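PDB 6KIA: enoyl-acyl carrier protein reductase from Uncultured bacterium, which probably reduces the enoyl double bond of acyl-carrier-protein-bound fatty acyl chains with NADH, the last step of each elongation cycle in fatty acid synthesis. Local coordinates for residues A[205-208]-A[209-213]; A[130-133]-A[134-138]; A[290-294]-A[295-299]; A[275-279]-A[280-284]; A[98-101]-A[102-105]. All blocks are in the same frame, centred on the assembly; numbering follows the deposited sequence.

Contact 1: A[205-208]-A[209-213]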
# COMPACT_ATOMS: atom_id res chain seq x y z
N PHE A 205 -9.23 -6.68 -7.61
CA PHE A 205 -8.40 -5.55 -7.16
C PHE A 205 -9.30 -4.36 -6.83
O PHE A 205 -9.13 -3.72 -5.79
CB PHE A 205 -7.38 -5.11 -8.24
CG PHE A 205 -6.17 -6.02 -8.39
CD1 PHE A 205 -6.04 -7.21 -7.69
CD2 PHE A 205 -5.14 -5.64 -9.26
CE1 PHE A 205 -4.90 -8.02 -7.87
CE2 PHE A 205 -4.00 -6.45 -9.45
CZ PHE A 205 -3.89 -7.63 -8.75
N ASP A 206 -10.24 -4.03 -7.72
CA ASP A 206 -11.15 -2.93 -7.41
C ASP A 206 -11.85 -3.19 -6.09
O ASP A 206 -11.98 -2.27 -5.26
CB ASP A 206 -12.19 -2.72 -8.51
CG ASP A 206 -11.72 -1.82 -9.64
OD1 ASP A 206 -10.58 -1.30 -9.60
OD2 ASP A 206 -12.50 -1.65 -10.60
N GLU A 207 -12.29 -4.43 -5.86
CA GLU A 207 -13.03 -4.70 -4.62
C GLU A 207 -12.15 -4.52 -3.36
O GLU A 207 -12.55 -3.84 -2.39
CB GLU A 207 -13.61 -6.12 -4.62
CG GLU A 207 -14.80 -6.35 -5.53
CD GLU A 207 -15.88 -5.28 -5.43
OE1 GLU A 207 -16.07 -4.70 -4.33
OE2 GLU A 207 -16.59 -5.06 -6.44
N VAL A 208 -10.97 -5.13 -3.37
CA VAL A 208 -10.11 -5.15 -2.18
C VAL A 208 -9.38 -3.82 -1.93
O VAL A 208 -9.33 -3.33 -0.80
CB VAL A 208 -9.02 -6.27 -2.29
CG1 VAL A 208 -8.14 -6.27 -1.04
CG2 VAL A 208 -9.68 -7.66 -2.53
N THR A 209 -8.80 -3.27 -2.99
CA THR A 209 -7.92 -2.11 -2.91
C THR A 209 -8.69 -0.80 -2.88
O THR A 209 -8.23 0.17 -2.28
CB THR A 209 -6.94 -2.14 -4.10
OG1 THR A 209 -6.22 -3.38 -4.04
CG2 THR A 209 -5.98 -0.95 -4.10
N ALA A 210 -9.88 -0.79 -3.48
CA ALA A 210 -10.62 0.47 -3.59
C ALA A 210 -11.97 0.46 -2.87
O ALA A 210 -12.21 1.28 -1.97
CB ALA A 210 -10.81 0.83 -5.08
N ASN A 211 -12.86 -0.45 -3.26
CA ASN A 211 -14.22 -0.40 -2.74
C ASN A 211 -14.35 -0.64 -1.23
O ASN A 211 -15.28 -0.14 -0.61
CB ASN A 211 -15.08 -1.39 -3.50
CG ASN A 211 -15.24 -1.00 -4.96
OD1 ASN A 211 -15.04 0.17 -5.32
ND2 ASN A 211 -15.57 -1.96 -5.81
N THR A 212 -13.40 -1.36 -0.64
CA THR A 212 -13.33 -1.50 0.81
C THR A 212 -13.27 -0.14 1.54
O THR A 212 -13.77 -0.03 2.65
CB THR A 212 -12.09 -2.31 1.22
OG1 THR A 212 -10.94 -1.77 0.56
CG2 THR A 212 -12.24 -3.77 0.79
N PHE A 213 -12.63 0.87 0.93
CA PHE A 213 -12.59 2.22 1.51
C PHE A 213 -13.98 2.83 1.53
O PHE A 213 -14.37 3.48 2.50
CB PHE A 213 -11.62 3.11 0.74
CG PHE A 213 -11.22 4.38 1.44
CD1 PHE A 213 -10.81 4.38 2.78
CD2 PHE A 213 -11.13 5.56 0.72
CE1 PHE A 213 -10.38 5.56 3.40
CE2 PHE A 213 -10.72 6.74 1.34
CZ PHE A 213 -10.33 6.74 2.67

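Contact 2: A[130-133]-A[134-138]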
# COMPACT_ATOMS: atom_id res chain seq x y z
N GLY A 130 -19.97 -12.11 -2.37
CA GLY A 130 -18.81 -11.64 -1.63
C GLY A 130 -18.95 -10.23 -1.09
O GLY A 130 -18.54 -9.92 0.04
N VAL A 131 -19.52 -9.36 -1.91
CA VAL A 131 -19.65 -7.96 -1.53
C VAL A 131 -20.64 -7.83 -0.39
O VAL A 131 -20.42 -7.07 0.57
CB VAL A 131 -20.10 -7.07 -2.72
CG1 VAL A 131 -20.59 -5.72 -2.22
CG2 VAL A 131 -18.96 -6.88 -3.71
N GLN A 132 -21.72 -8.61 -0.45
CA GLN A 132 -22.71 -8.52 0.61
C GLN A 132 -22.17 -9.12 1.90
O GLN A 132 -22.44 -8.59 3.00
CB GLN A 132 -24.01 -9.22 0.19
CG GLN A 132 -25.16 -9.04 1.18
CD GLN A 132 -25.57 -7.59 1.29
OE1 GLN A 132 -26.03 -6.99 0.31
NE2 GLN A 132 -25.40 -7.01 2.48
N ARG A 133 -21.37 -10.17 1.79
CA ARG A 133 -20.68 -10.71 2.94
C ARG A 133 -19.80 -9.66 3.61
O ARG A 133 -19.83 -9.52 4.84
CB ARG A 133 -19.82 -11.92 2.55
CG ARG A 133 -19.02 -12.46 3.72
CD ARG A 133 -18.16 -13.65 3.32
NE ARG A 133 -17.24 -13.35 2.23
CZ ARG A 133 -16.20 -12.52 2.32
NH1 ARG A 133 -15.96 -11.88 3.46
NH2 ARG A 133 -15.43 -12.33 1.25
N PHE A 134 -19.01 -8.95 2.81
CA PHE A 134 -18.12 -7.92 3.36
C PHE A 134 -18.90 -6.76 4.01
O PHE A 134 -18.54 -6.32 5.11
CB PHE A 134 -17.17 -7.37 2.30
CG PHE A 134 -16.08 -6.50 2.87
CD1 PHE A 134 -14.93 -7.06 3.42
CD2 PHE A 134 -16.21 -5.12 2.85
CE1 PHE A 134 -13.93 -6.23 3.96
CE2 PHE A 134 -15.21 -4.29 3.37
CZ PHE A 134 -14.08 -4.86 3.92
N LYS A 135 -19.95 -6.29 3.35
CA LYS A 135 -20.78 -5.23 3.94
C LYS A 135 -21.43 -5.65 5.25
O LYS A 135 -21.48 -4.87 6.22
CB LYS A 135 -21.87 -4.78 2.97
CG LYS A 135 -21.38 -4.01 1.75
CD LYS A 135 -22.59 -3.64 0.89
CE LYS A 135 -22.23 -2.80 -0.31
NZ LYS A 135 -23.44 -2.53 -1.13
N ASP A 136 -21.93 -6.88 5.28
CA ASP A 136 -22.56 -7.42 6.48
C ASP A 136 -21.52 -7.51 7.61
O ASP A 136 -21.80 -7.20 8.78
CB ASP A 136 -23.18 -8.79 6.20
CG ASP A 136 -24.45 -8.71 5.34
OD1 ASP A 136 -25.00 -7.60 5.16
OD2 ASP A 136 -24.90 -9.76 4.85
N GLY A 137 -20.30 -7.93 7.24
CA GLY A 137 -19.20 -7.94 8.18
C GLY A 137 -18.88 -6.56 8.74
O GLY A 137 -18.74 -6.38 9.95
N VAL A 138 -18.79 -5.57 7.85
CA VAL A 138 -18.50 -4.20 8.24
C VAL A 138 -19.58 -3.71 9.20
O VAL A 138 -19.28 -3.03 10.17
CB VAL A 138 -18.39 -3.25 7.03
CG1 VAL A 138 -18.31 -1.80 7.48
CG2 VAL A 138 -17.16 -3.58 6.23

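Contact 3: A[290-294]-A[295-299]. With NAI (1,4-dihydronicotinamide adenine dinucleotide), chain D.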
# COMPACT_ATOMS: atom_id res chain seq x y z
N GLU A 290 7.44 4.11 -3.15
CA GLU A 290 7.81 2.72 -3.34
C GLU A 290 8.70 2.26 -2.18
O GLU A 290 9.74 2.90 -1.89
CB GLU A 290 8.60 2.55 -4.65
CG GLU A 290 7.90 3.09 -5.91
CD GLU A 290 8.14 4.59 -6.16
OE1 GLU A 290 8.76 5.30 -5.32
OE2 GLU A 290 7.70 5.08 -7.21
N ILE A 291 8.31 1.16 -1.54
CA ILE A 291 9.16 0.54 -0.53
C ILE A 291 9.06 -0.97 -0.66
O ILE A 291 8.31 -1.48 -1.49
CB ILE A 291 8.79 0.98 0.91
CG1 ILE A 291 7.33 0.68 1.23
CG2 ILE A 291 9.07 2.48 1.13
CD1 ILE A 291 7.06 0.87 2.70
N ARG A 292 9.84 -1.71 0.13
CA ARG A 292 9.70 -3.15 0.14
C ARG A 292 8.94 -3.63 1.38
O ARG A 292 9.38 -3.43 2.53
CB ARG A 292 11.07 -3.83 0.04
CG ARG A 292 11.68 -3.57 -1.33
CD ARG A 292 12.95 -4.38 -1.56
NE ARG A 292 12.66 -5.74 -2.03
CZ ARG A 292 12.80 -6.83 -1.29
NH1 ARG A 292 13.23 -6.74 -0.04
NH2 ARG A 292 12.52 -8.03 -1.81
N THR A 293 7.77 -4.19 1.12
CA THR A 293 6.89 -4.79 2.13
C THR A 293 6.45 -6.16 1.65
O THR A 293 6.83 -6.60 0.56
CB THR A 293 5.62 -3.96 2.34
OG1 THR A 293 4.84 -4.04 1.15
CG2 THR A 293 5.91 -2.51 2.68
N ASN A 294 5.62 -6.84 2.44
CA ASN A 294 5.01 -8.09 1.99
C ASN A 294 4.26 -7.94 0.66
O ASN A 294 4.28 -8.84 -0.18
CB ASN A 294 4.06 -8.65 3.05
CG ASN A 294 4.78 -9.18 4.27
OD1 ASN A 294 6.00 -9.10 4.38
ND2 ASN A 294 4.01 -9.72 5.21
N SER A 295 3.61 -6.79 0.45
CA SER A 295 2.79 -6.65 -0.76
C SER A 295 3.59 -6.20 -1.99
O SER A 295 3.16 -6.39 -3.12
CB SER A 295 1.65 -5.65 -0.52
OG SER A 295 2.09 -4.30 -0.71
N SER A 296 4.78 -5.65 -1.79
CA SER A 296 5.52 -5.18 -2.96
C SER A 296 6.79 -5.97 -3.26
O SER A 296 7.46 -5.67 -4.24
CB SER A 296 5.85 -3.69 -2.79
OG SER A 296 6.71 -3.48 -1.68
N ASP A 297 7.10 -6.96 -2.43
CA ASP A 297 8.34 -7.75 -2.61
C ASP A 297 8.46 -8.41 -3.98
O ASP A 297 9.57 -8.60 -4.47
CB ASP A 297 8.46 -8.84 -1.55
CG ASP A 297 9.17 -8.37 -0.29
OD1 ASP A 297 9.74 -7.25 -0.29
OD2 ASP A 297 9.18 -9.13 0.70
N ILE A 298 7.34 -8.79 -4.56
CA ILE A 298 7.36 -9.49 -5.84
C ILE A 298 7.66 -8.56 -7.01
O ILE A 298 8.14 -9.01 -8.06
CB ILE A 298 6.02 -10.19 -6.11
CG1 ILE A 298 4.87 -9.17 -6.13
CG2 ILE A 298 5.76 -11.27 -5.08
CD1 ILE A 298 3.56 -9.74 -6.58
N PHE A 299 7.38 -7.27 -6.84
CA PHE A 299 7.61 -6.30 -7.90
C PHE A 299 9.10 -6.01 -8.00
O PHE A 299 9.54 -4.98 -7.55
CB PHE A 299 6.84 -4.99 -7.63
CG PHE A 299 5.36 -5.18 -7.45
CD1 PHE A 299 4.66 -6.13 -8.17
CD2 PHE A 299 4.66 -4.37 -6.56
CE1 PHE A 299 3.30 -6.30 -7.99
CE2 PHE A 299 3.29 -4.52 -6.38
CZ PHE A 299 2.61 -5.49 -7.09
PA NAI D . 1.18 -5.31 3.77
O1A NAI D . 1.81 -5.18 5.12
O2A NAI D . 1.18 -6.69 3.14
O5B NAI D . -0.30 -4.72 3.89
C5B NAI D . -1.32 -5.25 3.07
C4B NAI D . -2.63 -4.80 3.81
O4B NAI D . -3.79 -5.23 2.87
C3B NAI D . -2.80 -5.40 4.93
O3B NAI D . -3.36 -4.49 5.97
C2B NAI D . -3.86 -6.62 4.61
O2B NAI D . -4.48 -7.08 5.87
C1B NAI D . -4.68 -6.09 3.77
N9A NAI D . -5.22 -7.09 2.82
C8A NAI D . -4.69 -7.85 1.84
N7A NAI D . -5.66 -8.59 1.32
C5A NAI D . -6.81 -8.29 1.97
C6A NAI D . -8.07 -8.82 1.78
N6A NAI D . -8.60 -9.80 0.87
N1A NAI D . -9.07 -8.38 2.55
C2A NAI D . -8.84 -7.43 3.52
N3A NAI D . -7.57 -6.90 3.71
C4A NAI D . -6.55 -7.36 2.92
O3 NAI D . 1.92 -4.33 2.66
PN NAI D . 1.85 -2.72 2.51
O1N NAI D . 2.29 -2.05 3.77
O2N NAI D . 2.77 -2.45 1.32
O5D NAI D . 0.34 -2.35 2.16
C5D NAI D . -0.39 -1.42 2.94
C4D NAI D . -0.92 -0.32 1.99
O4D NAI D . 0.10 0.40 1.56
C3D NAI D . -1.54 -0.95 0.73
O3D NAI D . -2.77 -0.39 0.43
C2D NAI D . -0.51 -0.53 -0.34
O2D NAI D . -1.15 -0.61 -1.67
C1D NAI D . -0.14 0.67 0.02
N1N NAI D . 1.13 1.10 -0.58
C2N NAI D . 2.22 0.26 -0.66
C3N NAI D . 3.39 0.70 -1.30
C7N NAI D . 4.62 -0.19 -1.38
O7N NAI D . 5.52 0.04 -2.19
N7N NAI D . 4.73 -1.30 -0.50
C4N NAI D . 3.49 1.97 -1.84
C5N NAI D . 2.39 2.83 -1.70
C6N NAI D . 1.22 2.39 -1.08
O HOH W 1 11.41 -5.93 -4.76
O HOH W 2 4.86 -9.53 -2.61

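Contact 4: A[275-279]-A[280-284]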
# COMPACT_ATOMS: atom_id res chain seq x y z
N ASP A 275 -14.98 12.00 -3.81
CA ASP A 275 -16.45 12.02 -3.71
C ASP A 275 -16.85 12.25 -2.25
O ASP A 275 -17.75 13.05 -1.97
CB ASP A 275 -17.10 10.71 -4.18
CG ASP A 275 -16.94 10.45 -5.67
OD1 ASP A 275 -16.76 11.41 -6.44
OD2 ASP A 275 -17.09 9.27 -6.06
N ALA A 276 -16.20 11.53 -1.34
CA ALA A 276 -16.49 11.69 0.09
C ALA A 276 -16.17 13.11 0.58
O ALA A 276 -16.94 13.68 1.37
CB ALA A 276 -15.72 10.63 0.92
N TRP A 277 -15.06 13.66 0.12
CA TRP A 277 -14.62 15.00 0.52
C TRP A 277 -15.65 16.05 0.11
O TRP A 277 -15.92 16.99 0.87
CB TRP A 277 -13.26 15.33 -0.09
CG TRP A 277 -12.62 16.59 0.43
CD1 TRP A 277 -12.83 17.87 -0.03
CD2 TRP A 277 -11.63 16.70 1.46
NE1 TRP A 277 -12.04 18.76 0.67
CE2 TRP A 277 -11.28 18.07 1.58
CE3 TRP A 277 -10.99 15.77 2.28
CZ2 TRP A 277 -10.34 18.53 2.50
CZ3 TRP A 277 -10.04 16.23 3.21
CH2 TRP A 277 -9.72 17.60 3.30
N LYS A 278 -16.21 15.91 -1.09
CA LYS A 278 -17.24 16.86 -1.51
C LYS A 278 -18.50 16.77 -0.64
O LYS A 278 -19.33 17.69 -0.63
CB LYS A 278 -17.62 16.64 -2.98
CG LYS A 278 -16.45 16.70 -3.93
CD LYS A 278 -16.90 16.75 -5.38
CE LYS A 278 -15.71 16.66 -6.32
NZ LYS A 278 -16.13 16.69 -7.75
N GLN A 279 -18.66 15.67 0.09
CA GLN A 279 -19.78 15.54 1.01
C GLN A 279 -19.43 15.95 2.43
O GLN A 279 -20.21 15.73 3.36
CB GLN A 279 -20.32 14.11 0.98
CG GLN A 279 -20.86 13.72 -0.38
CD GLN A 279 -21.24 12.26 -0.47
OE1 GLN A 279 -20.50 11.39 -0.00
NE2 GLN A 279 -22.38 11.98 -1.08
N GLY A 280 -18.26 16.57 2.61
CA GLY A 280 -17.85 17.07 3.91
C GLY A 280 -17.17 16.05 4.79
O GLY A 280 -16.86 16.32 5.95
N ILE A 281 -16.92 14.87 4.23
CA ILE A 281 -16.21 13.80 4.93
C ILE A 281 -14.69 13.98 4.77
O ILE A 281 -14.18 14.18 3.65
CB ILE A 281 -16.65 12.41 4.42
CG1 ILE A 281 -18.18 12.26 4.48
CG2 ILE A 281 -15.92 11.28 5.17
CD1 ILE A 281 -18.69 11.13 3.60
N LYS A 282 -13.97 13.96 5.88
CA LYS A 282 -12.52 14.16 5.87
C LYS A 282 -11.77 12.85 5.57
O LYS A 282 -11.23 12.20 6.48
CB LYS A 282 -12.05 14.74 7.20
CG LYS A 282 -12.56 16.15 7.49
CD LYS A 282 -12.36 17.10 6.33
CE LYS A 282 -13.01 18.45 6.60
NZ LYS A 282 -13.06 19.30 5.37
N ALA A 283 -11.78 12.46 4.31
CA ALA A 283 -11.11 11.24 3.84
C ALA A 283 -9.95 11.63 2.92
O ALA A 283 -10.14 12.41 1.99
CB ALA A 283 -12.11 10.33 3.11
N THR A 284 -8.75 11.11 3.20
CA THR A 284 -7.57 11.47 2.44
C THR A 284 -6.79 10.22 2.05
O THR A 284 -6.46 9.38 2.90
CB THR A 284 -6.67 12.44 3.25
OG1 THR A 284 -7.40 13.64 3.57
CG2 THR A 284 -5.40 12.81 2.45
O HOH W 3 -14.37 17.41 3.24

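Contact 5: A[98-101]-A[102-105]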
# COMPACT_ATOMS: atom_id res chain seq x y z
N GLU A 98 -21.84 -24.11 -5.23
CA GLU A 98 -21.50 -23.74 -6.61
C GLU A 98 -20.04 -23.31 -6.72
O GLU A 98 -19.41 -22.95 -5.71
CB GLU A 98 -22.44 -22.65 -7.11
CG GLU A 98 -23.91 -22.93 -6.84
CD GLU A 98 -24.84 -21.91 -7.48
OE1 GLU A 98 -24.35 -21.01 -8.20
OE2 GLU A 98 -26.07 -21.99 -7.25
N PRO A 99 -19.48 -23.33 -7.95
CA PRO A 99 -18.06 -22.98 -8.07
C PRO A 99 -17.77 -21.54 -7.67
O PRO A 99 -18.61 -20.65 -7.88
CB PRO A 99 -17.78 -23.17 -9.57
CG PRO A 99 -18.81 -24.15 -10.03
CD PRO A 99 -20.04 -23.87 -9.20
N THR A 100 -16.60 -21.32 -7.09
CA THR A 100 -16.08 -19.97 -6.83
C THR A 100 -15.36 -19.52 -8.10
O THR A 100 -15.06 -20.34 -8.96
CB THR A 100 -15.12 -19.95 -5.63
OG1 THR A 100 -13.95 -20.72 -5.94
CG2 THR A 100 -15.80 -20.50 -4.38
N PRO A 101 -15.05 -18.22 -8.21
CA PRO A 101 -14.20 -17.78 -9.33
C PRO A 101 -12.87 -18.54 -9.36
O PRO A 101 -12.36 -18.90 -10.43
CB PRO A 101 -13.97 -16.29 -9.04
CG PRO A 101 -15.23 -15.88 -8.28
CD PRO A 101 -15.59 -17.08 -7.44
N THR A 102 -12.32 -18.82 -8.17
CA THR A 102 -11.08 -19.58 -8.07
C THR A 102 -11.26 -20.99 -8.67
O THR A 102 -10.39 -21.47 -9.41
CB THR A 102 -10.60 -19.69 -6.60
OG1 THR A 102 -10.30 -18.37 -6.11
CG2 THR A 102 -9.33 -20.52 -6.53
N ASP A 103 -12.39 -21.62 -8.37
CA ASP A 103 -12.74 -22.89 -8.99
C ASP A 103 -12.80 -22.78 -10.50
O ASP A 103 -12.40 -23.70 -11.22
CB ASP A 103 -14.09 -23.42 -8.47
CG ASP A 103 -14.02 -23.88 -7.02
OD1 ASP A 103 -12.96 -24.39 -6.60
OD2 ASP A 103 -15.05 -23.76 -6.31
N LEU A 104 -13.33 -21.66 -11.00
CA LEU A 104 -13.45 -21.45 -12.44
C LEU A 104 -12.07 -21.28 -13.08
O LEU A 104 -11.91 -21.43 -14.29
CB LEU A 104 -14.33 -20.23 -12.76
CG LEU A 104 -15.81 -20.25 -12.34
CD1 LEU A 104 -16.59 -19.11 -13.00
CD2 LEU A 104 -16.46 -21.59 -12.63
N LEU A 105 -11.07 -20.95 -12.27
CA LEU A 105 -9.71 -20.83 -12.81
C LEU A 105 -8.94 -22.15 -12.81
O LEU A 105 -7.87 -22.26 -13.42
CB LEU A 105 -8.91 -19.80 -12.02
CG LEU A 105 -9.44 -18.37 -11.99
CD1 LEU A 105 -8.50 -17.45 -11.19
CD2 LEU A 105 -9.64 -17.85 -13.40
O HOH W 4 -12.77 -22.55 -4.54

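Contact 1: A[205-208]-A[209-213]
From Asp206 to Asn211, helix 196-219 widens into a pi-type turn. Thr209 N still bonds to Phe205 O in the ordinary i+4 pattern, but Asp206 O takes two donors: Ala210 N and, at 2.8 Å, Asn211 N, one residue further on. The second bond is nearly straight, 171° at the hydrogen, whereas Ala210 N sits above the carbonyl plane. Thr212 N then reaches back five residues to Glu207 O at 3.2 Å.

Thr212 OG1 donates to Val208 O at 2.6 Å, its chi1 of 50° tucking the hydroxyl between its own backbone N and carbonyl carbon; His159 bonds the same hydroxyl. Asn211 ND2 meets Glu207 OE1 at 3.2 Å. The oxygen lies in the amide plane of Asn211, yet the amide approaches from above the carboxylate, the two planes being 58° apart. Glu207 OE2 forms a salt bridge with Arg127 of helix 120-146, and Asn211 OD1 accepts from Arg268 of helix 263-278.

Val208 touches the bound NADH. The Thr212 hydroxyl thus occupies a carbonyl that the widened turn leaves without a backbone donor from this stretch, while Glu207 and Asn211 link charges on two flanking helices, and the buried carboxylate is probably stabilised as an anion.

Contact 2: A[130-133]-A[134-138]
This is an i to i+4 contact within the long helix 120-146, which packs against helix 196-219 and against strand 21-25 of the central sheet. The backbone is regular: four successive amides, Phe134 to Gly137, donate to the carbonyls four residues earlier. Lys135 N to Val131 O is representative, 2.9 Å long and 169° at the hydrogen.

On an exposed flank, Gln132 NE2 donates to Asp136 OD1 at 2.8 Å. Gln132 starts with CG anti to the backbone N (chi1 -174°) and then bends at chi2, which swings its amide along the helix to the next turn. Asp136 OD1 lies close to the plane of that amide, but the nitrogen comes from above the carboxylate plane; the bond is moderately bent, 142°. Beside this pair, Val131 and Lys135 run side by side. CG1 of Val131 lies 3.9 Å from CE of Lys135, so the extended lysine chain lies along the valine, with CG and CD near Val131 O.

The other flank faces inward. Phe134 packs on Phe25, Leu86 and Ala88, with its ring about 5 Å from the bound NADH, and small Gly130 and Gly137 are also buried. The bent Arg133 chain carries its guanidinium to Asp93, in a salt bridge, and to the carbonyl of Met87; Gly130 O lies 4.0 Å above the Arg133 guanidinium plane, toward its rim.

The helix is amphipathic here: a surface amide-carboxylate bond ties neighbouring turns, while an aromatic ring and an anchored arginine fix it to strand 21-25 and the loop carrying Leu86, Met87 and Ala88, next to the cofactor.

Contact 3: A[290-294]-A[295-299]
Chi1 angles of 67° and 83° turn the hydroxyls of Thr293 and Ser295 back over the main chain, and both donate to phosphate oxygen O2N of the NADH, from Thr293 OG1 at 2.6 Å and from Ser295 OG at 2.8 Å. Two neutral donors on one oxygen would help to offset its negative charge. Ser296 has a similar chi1, but its OG mainly serves the protein: it donates to Ile291 O at 2.6 Å and accepts from Thr293 N at 3.1 Å. That fastens the two halves of the loop, and a weak bond from the cofactor amide N7N also ends on Ser296 OG. The other end of that amide, O7N, receives Ile291 N at 3.1 Å in an almost straight bond, 176°. Small hydroxyl residues suit a loop that wraps closely round a phosphate and carboxamide.

Further out, Asp297 OD1 lies 3.2 Å above the plane of the Arg292 guanidinium, over its centre, so their salt bridge rests on charge alone. Arg31 is the stronger partner of Asp297.

The loop follows strand 283-287 of the Rossmann-like sheet and precedes helix 309-315. Ile291 packs on Val402 and Leu403 of helix 394-413, and Ser399 of that helix bonds to Arg292 N.

Contact 4: A[275-279]-A[280-284]
Lys282 lies over one face of the Trp277 indole. Its NZ stands 4.4 Å from the centroid of the six-membered ring, 24° off the normal, a cation-pi contact, and CD of the same chain makes a CH-pi contact with that ring. The bend at chi2 (-49°) folds the lysine back across the indole. Water 3 joins this face, accepting from Lys282 NZ at 3.1 Å and donating to Trp277 O. At the ring edge, near its plane, Ala283 O approaches Trp277 CE3 at 3.5 Å. Pro417 and Pro420 also touch the indole.

Helix 263-278 ends here in a Schellman motif. Ile281 N bonds to Ala276 O at 3.1 Å and Gly280 N to Trp277 O at 2.9 Å. Gly280 is the C-prime residue; its positive phi (86°) is one that glycine, lacking a side chain, adopts readily. Ala276 O also accepts from Gln279 N, the two amides arriving from opposite faces of its plane.

After the turn Ile281 packs its CD1 on Ala276 CB at 4.0 Å. Both side chains touch Ile217 of helix 196-219, and Ala283 leads into strand 283-287, beside strand 234-240.

Apolar residues thus bury the inner side of this helix-to-strand connection, while the lysine chain covers one face of the indole. Ala283 O is buried without a hydrogen-bond partner; the CH edge of the indole at CE3 probably offsets its charge only in part.

Contact 5: A[98-101]-A[102-105]
Thr100 and Asp103 form a capping box at the start of the short helix 101-105. Each side chain accepts from the other's backbone. Asp103 N donates to Thr100 OG1 at 3.0 Å, and Thr100 N donates to Asp103 OD2 at 3.0 Å, almost straight at 176°. The carboxylate oxygen is met on its anti side, 30° out of the carboxylate plane. A chi1 of 65° folds the threonine hydroxyl inward to face the first turn; the aspartate, with CG beside its own N, leans back to the cap.

Leu105 N bonds to Thr102 O at 3.0 Å, and the backbone of Thr102 is hydrogen-bonded to that of Asp91. Thr100 O accepts from Leu104 N at 3.0 Å, and Pro101 O accepts a weak bond from Leu105 N. Proline suits the first helical position because its missing N-H is not needed there. Water 4 lies 2.6 Å from Thr100 OG1 and donates weakly to Asp103 OD1. Beyond the box, Thr102 OG1 bonds to Asp91 O, and His122 of helix 120-146 reaches Pro99 O.

A hydrophobic staple backs the cap: Pro99 CB packs on Leu104 CD2 at 3.7 Å, bracketing the box from the residue before the N-cap to the fourth of the helix. Pro101 and Leu105 press on Leu200 of helix 196-219, and Pro101 also meets Cys126 of helix 120-146.

The reciprocal bonds satisfy two amides that the helix backbone cannot serve, and the negative carboxylate probably gains a little from lying by the amide end of this short, weakly bonded turn.

Overall arrangement
Contacts 1 and 2 belong to neighbouring helices, with centres 12 Å apart, and they touch: Thr212 CG2 lies 3.8 Å from Phe134 CZ. Contact 4 meets contact 1 from another direction, Phe213 CZ packing on Ala283 CB at 4.0 Å, so helix 196-219 joins both. The cofactor binds contact 3 directly through its nicotinamide and phosphate end, while the side chain of Val208 in contact 1 comes within about 4 Å of the NADH and that of Phe134 in contact 2 within about 5 Å. Contact 3 does not touch the others; its nearest atoms are about 7 Å from contact 1. Contact 5 is more remote, its centre 37 Å from that of contact 4.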